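Local coordinates for cytochrome P450 reductase (Amycolatopsis methanolica 239, PDB 5OGX), which transfers electrons from NADH, through FAD and a 2Fe-2S cluster, to the cytochrome P450 that O-demethylates lignin-derived aromatics such as guaiacol, at residues L240-R245 with F266-V271. Sequence-based numbering, arbitrary orientation.
Sequences LYHGVR and FRFVPV
Leu240 to Val244 pairs in parallel with Phe266 to Val271, the strand axes 16° apart, and five backbone hydrogen bonds, with donors alternating between the strands, run from Leu240 N to Arg267 O (2.9 Å) through to Val244 N to Val271 O (3.0 Å). Val269 and Val271 bond to strand 240-244 through both N and O; Pro270 N points away from it, so its missing N-H costs none of these. On the face bearing Leu240 and His242, Phe268 CG, anti to its backbone N (chi1 -177°), swings the ring toward the neighbouring strand. Leu240 CG lies at the ring's edge, in plane, 3.7 Å from Phe268 CD1, while His242 CB meets Phe268 CZ at 3.7 Å. Phe256 of helix 253-262 stacks on Phe268. An alanine at Phe268 would probably open a gap beside Leu240 and His242 and leave Phe256 without its stacking partner. On the other face Tyr241 CD2 lies 3.5 Å from Val269 CB, with Val271 CG2 at the Tyr241 ring edge; Tyr241 OH is hydrogen-bonded to Asp292 OD2. His242 NE2 is hydrogen-bonded to Gly216 O, just beyond strand 210-215. Apolar contacts on both faces and unbroken backbone pairing thus join two strands of a beta-alpha-beta unit in the NAD-binding domain.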
# COMPACT_ATOMS: atom_id res chain seq x y z
N LEU A 240 -6.59 9.09 -13.29
CA LEU A 240 -6.48 7.75 -12.73
C LEU A 240 -6.51 6.75 -13.89
O LEU A 240 -7.52 6.63 -14.59
CB LEU A 240 -7.63 7.49 -11.75
CG LEU A 240 -7.80 6.08 -11.20
CD1 LEU A 240 -6.50 5.57 -10.56
CD2 LEU A 240 -8.95 6.07 -10.21
N TYR A 241 -5.39 6.06 -14.12
CA TYR A 241 -5.28 5.09 -15.20
C TYR A 241 -5.31 3.69 -14.60
O TYR A 241 -4.61 3.41 -13.63
CB TYR A 241 -3.99 5.27 -16.01
CG TYR A 241 -3.88 6.59 -16.73
CD1 TYR A 241 -3.45 7.72 -16.05
CD2 TYR A 241 -4.19 6.71 -18.08
CE1 TYR A 241 -3.35 8.94 -16.69
CE2 TYR A 241 -4.09 7.93 -18.74
CZ TYR A 241 -3.66 9.04 -18.03
OH TYR A 241 -3.53 10.27 -18.64
N HIS A 242 -6.12 2.80 -15.18
CA HIS A 242 -6.22 1.42 -14.71
C HIS A 242 -5.65 0.50 -15.78
O HIS A 242 -6.26 0.32 -16.84
CB HIS A 242 -7.67 1.06 -14.38
CG HIS A 242 -7.82 -0.24 -13.67
ND1 HIS A 242 -9.00 -0.95 -13.64
CD2 HIS A 242 -6.92 -0.96 -12.95
CE1 HIS A 242 -8.83 -2.05 -12.93
NE2 HIS A 242 -7.58 -2.08 -12.49
N GLY A 243 -4.48 -0.09 -15.51
CA GLY A 243 -3.85 -0.93 -16.51
C GLY A 243 -4.22 -2.38 -16.31
O GLY A 243 -3.90 -2.97 -15.27
N VAL A 244 -4.89 -2.99 -17.29
CA VAL A 244 -5.34 -4.37 -17.21
C VAL A 244 -5.08 -5.05 -18.55
O VAL A 244 -4.73 -4.42 -19.54
CB VAL A 244 -6.84 -4.48 -16.86
CG1 VAL A 244 -7.14 -3.91 -15.47
CG2 VAL A 244 -7.66 -3.76 -17.90
N ARG A 245 -5.27 -6.37 -18.56
CA ARG A 245 -5.06 -7.12 -19.79
C ARG A 245 -6.18 -6.87 -20.79
O ARG A 245 -5.92 -6.74 -22.00
CB ARG A 245 -4.95 -8.61 -19.46
CG ARG A 245 -3.56 -9.02 -18.98
CD ARG A 245 -3.51 -10.51 -18.66
NE ARG A 245 -4.53 -10.89 -17.69
CZ ARG A 245 -5.52 -11.74 -17.94
NH1 ARG A 245 -5.65 -12.30 -19.14
NH2 ARG A 245 -6.40 -12.02 -16.99
N PHE A 266 -11.26 15.30 -12.73
CA PHE A 266 -11.01 13.88 -12.59
C PHE A 266 -11.26 13.17 -13.92
O PHE A 266 -12.24 13.47 -14.62
CB PHE A 266 -11.91 13.27 -11.51
CG PHE A 266 -11.80 11.77 -11.40
CD1 PHE A 266 -10.74 11.19 -10.70
CD2 PHE A 266 -12.72 10.94 -12.02
CE1 PHE A 266 -10.64 9.80 -10.59
CE2 PHE A 266 -12.62 9.56 -11.93
CZ PHE A 266 -11.57 8.99 -11.22
N ARG A 267 -10.37 12.25 -14.26
CA ARG A 267 -10.58 11.37 -15.40
C ARG A 267 -10.19 9.96 -15.01
O ARG A 267 -9.20 9.76 -14.30
CB ARG A 267 -9.75 11.78 -16.64
CG ARG A 267 -9.63 13.28 -16.85
CD ARG A 267 -9.53 13.67 -18.33
NE ARG A 267 -8.28 13.25 -18.95
CZ ARG A 267 -7.37 14.07 -19.47
NH1 ARG A 267 -7.54 15.39 -19.42
NH2 ARG A 267 -6.27 13.58 -20.02
N PHE A 268 -10.96 8.99 -15.47
CA PHE A 268 -10.66 7.58 -15.30
C PHE A 268 -10.41 6.97 -16.66
O PHE A 268 -11.25 7.07 -17.56
CB PHE A 268 -11.81 6.84 -14.60
CG PHE A 268 -11.52 5.40 -14.34
CD1 PHE A 268 -10.57 5.05 -13.38
CD2 PHE A 268 -12.16 4.41 -15.05
CE1 PHE A 268 -10.29 3.73 -13.13
CE2 PHE A 268 -11.88 3.07 -14.81
CZ PHE A 268 -10.94 2.74 -13.85
N VAL A 269 -9.26 6.31 -16.82
CA VAL A 269 -8.80 5.84 -18.12
C VAL A 269 -8.37 4.38 -18.04
O VAL A 269 -7.25 4.07 -17.60
CB VAL A 269 -7.63 6.69 -18.64
CG1 VAL A 269 -7.23 6.25 -20.05
CG2 VAL A 269 -7.96 8.17 -18.58
N PRO A 270 -9.22 3.44 -18.46
CA PRO A 270 -8.76 2.06 -18.63
C PRO A 270 -7.73 1.99 -19.74
O PRO A 270 -7.79 2.73 -20.73
CB PRO A 270 -10.05 1.31 -19.02
CG PRO A 270 -11.15 2.17 -18.51
CD PRO A 270 -10.67 3.58 -18.67
N VAL A 271 -6.75 1.10 -19.57
CA VAL A 271 -5.72 0.86 -20.57
C VAL A 271 -5.52 -0.64 -20.68
O VAL A 271 -5.15 -1.28 -19.69
CB VAL A 271 -4.38 1.56 -20.23
CG1 VAL A 271 -3.44 1.49 -21.43
CG2 VAL A 271 -4.61 3.03 -19.83